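Local coordinates for nicotinamide riboside transporter PnuC (Neisseria mucosa ATCC 25996, PDB 4QTN), which carries nicotinamide riboside, a vitamin B3 form and NAD precursor, across the inner membrane and assembles as a homotrimer, at the interface of chains A and B. Residues are numbered along the deposited sequence; one frame, centred on the assembly and turned at random. Chains: chain A/B, Nicotinamide riboside transporter PnuC.

Contact 1: the interface of chains A and B. Residues chain A 17, 20, 24; chain B 128, 131-132.
A:Leu24 reaches across the subunit boundary to B:Trp131 and B:Leu132, in a strip of hydrophobic packing between two transmembrane helices of the PnuC trimer. At the base of its side chain, CB stands 4.0 Å from both CD1 and NE1 of the B:Trp131 five-membered ring, so it is the root of the leucine that meets the indole. From there CG turns anti to the carbonyl carbon and beside the backbone N (chi1 -71°), which carries the branch past the indole towards the next residue of the partner helix. The chain stays extended at the second torsion (chi2 -168°), and the CD1 methyl does the remaining touching: it lies 3.3 Å from CB of B:Leu132 and 3.6 Å from that residue's CD1 methyl, with the CA close by. The two leucines meet at a slant, one methyl of A:Leu24 set against the stem and one branch of B:Leu132. A:Leu24 hides 66 Å² here, well above the other residues of the patch.

One turn earlier, A:Ala20 offers its CB methyl to the CG1 methyl of B:Val128, 3.4 Å away, a short side chain that would allow a close approach of the two helices here. The other methyl of the same valine, CG2, faces A:His17, whose imidazole carbon CD2 approaches to 4.0 Å as the two side chains run antiparallel alongside one another.

The three chain A residues follow one face of helix 17-36 from its first residue, and the partners occupy the first turns of helix 128-147. Both helices begin on the cytoplasmic side, which places this patch near the cytoplasmic end of the interface.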
loop_
_atom_site.group_PDB
_atom_site.type_symbol
_atom_site.label_atom_id
_atom_site.label_comp_id
_atom_site.label_asym_id
_atom_site.label_seq_id
_atom_site.Cartn_x
_atom_site.Cartn_y
_atom_site.Cartn_z
ATOM N N HIS A 17 6.464 12.452 -18.423
ATOM C CA HIS A 17 7.811 12.149 -17.848
ATOM C C HIS A 17 7.693 11.154 -16.688
ATOM O O HIS A 17 8.444 10.182 -16.618
ATOM C CB HIS A 17 8.528 13.446 -17.400
ATOM C CG HIS A 17 9.799 13.211 -16.624
ATOM N ND1 HIS A 17 9.826 13.112 -15.244
ATOM C CD2 HIS A 17 11.086 13.093 -17.032
ATOM C CE1 HIS A 17 11.070 12.916 -14.841
ATOM N NE2 HIS A 17 11.853 12.905 -15.906
ATOM N N ALA A 20 6.866 7.627 -18.035
ATOM C CA ALA A 20 8.102 7.159 -18.601
ATOM C C ALA A 20 9.071 6.654 -17.516
ATOM O O ALA A 20 9.646 5.583 -17.648
ATOM C CB ALA A 20 8.740 8.256 -19.442
ATOM N N LEU A 24 10.287 2.730 -17.333
ATOM C CA LEU A 24 11.656 2.283 -17.549
ATOM C C LEU A 24 12.183 1.609 -16.321
ATOM O O LEU A 24 12.913 0.657 -16.416
ATOM C CB LEU A 24 12.575 3.425 -17.978
ATOM C CG LEU A 24 12.363 3.990 -19.404
ATOM C CD1 LEU A 24 13.495 4.905 -19.817
ATOM C CD2 LEU A 24 12.154 2.908 -20.459
ATOM N N VAL B 128 14.230 11.879 -19.353
ATOM C CA VAL B 128 13.858 10.506 -19.709
ATOM C C VAL B 128 15.049 9.789 -20.295
ATOM O O VAL B 128 15.306 8.630 -19.973
ATOM C CB VAL B 128 12.707 10.455 -20.711
ATOM C CG1 VAL B 128 11.790 9.304 -20.369
ATOM C CG2 VAL B 128 11.945 11.764 -20.704
ATOM N N TRP B 131 17.515 9.105 -17.338
ATOM C CA TRP B 131 16.952 8.063 -16.471
ATOM C C TRP B 131 17.077 6.673 -17.086
ATOM O O TRP B 131 17.509 5.738 -16.428
ATOM C CB TRP B 131 15.503 8.355 -16.126
ATOM C CG TRP B 131 14.889 7.274 -15.341
ATOM C CD1 TRP B 131 13.939 6.417 -15.760
ATOM C CD2 TRP B 131 15.196 6.910 -13.999
ATOM N NE1 TRP B 131 13.617 5.538 -14.767
ATOM C CE2 TRP B 131 14.375 5.816 -13.668
ATOM C CE3 TRP B 131 16.078 7.408 -13.037
ATOM C CZ2 TRP B 131 14.405 5.197 -12.409
ATOM C CZ3 TRP B 131 16.115 6.790 -11.786
ATOM C CH2 TRP B 131 15.277 5.693 -11.487
ATOM N N LEU B 132 16.704 6.555 -18.356
ATOM C CA LEU B 132 16.990 5.357 -19.145
ATOM C C LEU B 132 18.464 4.942 -19.018
ATOM O O LEU B 132 18.778 3.752 -18.828
ATOM C CB LEU B 132 16.625 5.604 -20.618
ATOM C CG LEU B 132 16.935 4.549 -21.672
ATOM C CD1 LEU B 132 16.277 3.212 -21.346
ATOM C CD2 LEU B 132 16.474 5.069 -23.019
#

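Contact 2: the interface of chains A and B. Residues chain A 32, 35-36; chain B 138-139, 142, 162, 165.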
loop_
_atom_site.group_PDB
_atom_site.type_symbol
_atom_site.label_atom_id
_atom_site.label_comp_id
_atom_site.label_asym_id
_atom_site.label_seq_id
_atom_site.Cartn_x
_atom_site.Cartn_y
_atom_site.Cartn_z
ATOM N N VAL A 32 16.937 -6.858 -13.738
ATOM C CA VAL A 32 17.906 -7.163 -12.661
ATOM C C VAL A 32 17.592 -8.488 -11.986
ATOM O O VAL A 32 18.467 -9.287 -11.808
ATOM C CB VAL A 32 17.966 -6.013 -11.597
ATOM C CG1 VAL A 32 18.453 -6.529 -10.240
ATOM C CG2 VAL A 32 18.830 -4.854 -12.096
ATOM N N VAL A 35 19.186 -10.803 -14.381
ATOM C CA VAL A 35 20.681 -10.924 -14.346
ATOM C C VAL A 35 21.173 -11.716 -13.111
ATOM O O VAL A 35 22.337 -12.072 -13.021
ATOM C CB VAL A 35 21.389 -9.527 -14.403
ATOM C CG1 VAL A 35 22.900 -9.662 -14.338
ATOM C CG2 VAL A 35 20.995 -8.783 -15.658
ATOM N N PHE A 36 20.263 -11.986 -12.182
ATOM C CA PHE A 36 20.571 -12.774 -11.012
ATOM C C PHE A 36 20.193 -14.219 -11.238
ATOM O O PHE A 36 20.885 -15.112 -10.783
ATOM C CB PHE A 36 19.836 -12.230 -9.790
ATOM C CG PHE A 36 20.651 -11.259 -8.962
ATOM C CD1 PHE A 36 21.138 -10.071 -9.517
ATOM C CD2 PHE A 36 20.904 -11.515 -7.614
ATOM C CE1 PHE A 36 21.877 -9.176 -8.746
ATOM C CE2 PHE A 36 21.643 -10.621 -6.847
ATOM C CZ PHE A 36 22.129 -9.454 -7.416
ATOM N N SER B 138 22.401 0.311 -14.154
ATOM C CA SER B 138 22.019 -0.606 -13.066
ATOM C C SER B 138 22.000 -2.073 -13.444
ATOM O O SER B 138 22.295 -2.911 -12.609
ATOM C CB SER B 138 20.671 -0.222 -12.462
ATOM O OG SER B 138 20.680 1.122 -12.023
ATOM N N VAL B 139 21.638 -2.399 -14.685
ATOM C CA VAL B 139 21.776 -3.799 -15.146
ATOM C C VAL B 139 23.223 -4.168 -15.485
ATOM O O VAL B 139 23.700 -5.244 -15.098
ATOM C CB VAL B 139 20.848 -4.160 -16.331
ATOM C CG1 VAL B 139 19.849 -5.242 -15.921
ATOM C CG2 VAL B 139 20.153 -2.920 -16.879
ATOM N N THR B 142 25.170 -4.706 -12.562
ATOM C CA THR B 142 24.816 -5.829 -11.703
ATOM C C THR B 142 25.725 -7.015 -11.912
ATOM O O THR B 142 26.037 -7.734 -10.969
ATOM C CB THR B 142 23.358 -6.239 -11.836
ATOM O OG1 THR B 142 22.540 -5.098 -11.614
ATOM C CG2 THR B 142 23.005 -7.291 -10.806
ATOM N N VAL B 162 19.150 -8.209 -4.991
ATOM C CA VAL B 162 18.533 -7.220 -5.884
ATOM C C VAL B 162 18.339 -5.894 -5.176
ATOM O O VAL B 162 18.753 -4.840 -5.685
ATOM C CB VAL B 162 17.186 -7.713 -6.464
ATOM C CG1 VAL B 162 16.475 -6.583 -7.198
ATOM C CG2 VAL B 162 17.414 -8.886 -7.408
ATOM N N VAL B 165 21.465 -3.761 -5.006
ATOM C CA VAL B 165 21.819 -2.999 -6.200
ATOM C C VAL B 165 20.951 -1.762 -6.301
ATOM O O VAL B 165 21.459 -0.665 -6.500
ATOM C CB VAL B 165 21.695 -3.815 -7.508
ATOM C CG1 VAL B 165 22.539 -3.164 -8.600
ATOM C CG2 VAL B 165 22.121 -5.262 -7.296
#
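A:Val32 and A:Phe36, one turn apart on helix 17-36, meet helices 128-147 and 158-175 of chain B; all three are transmembrane helices of the PnuC family of nicotinamide riboside permeases, here packed subunit to subunit. A:Val32 works with both branches and hides 65 Å². Its CG1 methyl meets CG1 of B:Val162 at 3.6 Å and CG2 of the same valine at 3.8 Å, the two side chains passing alongside and pointing opposite ways. Its CG2 methyl points to the other partner helix, 3.7 Å from OG1 of B:Thr142 and a little farther from CG1 of B:Val139. The split follows from the rotamer: CG1 is anti to the backbone N (chi1 156°), and CG2 lies beside that nitrogen.

The A:Phe36 ring is touched on a face and at its rim. The CG2 methyl of B:Val162 sits over the ring centre, 4.2 Å above the plane. At the edge, in plane, is the CG2 methyl of B:Thr142, with A:Phe36 CD1 at 3.6 Å; its still shorter approach to CE1 is doubtful. B:Val165 points back towards the ring, its CG2 methyl at van der Waals range of CE1 and CZ. Beside this group, CG2 of A:Val35 packs on CG1 of B:Val139 at 3.7 Å, and this B:Val139 methyl thus touches both A:Val32 and A:Val35.

Behind the methyls, the hydroxyl OG1 of B:Thr142 donates a hydrogen bond back to the backbone O of B:Ser138, one turn earlier in the same helix. The donor lies in the carbonyl plane, with a C=O...OG1 angle of 158°. The separation of B:Thr142 OG1 and B:Ser138 O, 2.4 Å, is unusually short and should be read with caution at this resolution. The bond probably restrains the rotation of B:Thr142 (chi1 -54°), which directs CG2 to the ring edge, while the hydroxyl oxygen remains beside A:Val32.

Contact 1 and contact 2 are about 18 Å apart between the centres of their C-alpha atoms and lie along the same pair of helices, 17-36 of chain A and 128-147 of chain B. The pair runs in the same direction through the membrane, so contact 1 lies towards the cytoplasmic end and contact 2 towards the periplasmic end, where helix 158-175 of chain B joins in. They are two parts of a larger interface. Because its two sides use different helices, each subunit presents helix 17-36 to one neighbour and helices 128-147 and 158-175 to the other, as a cyclic homotrimer requires.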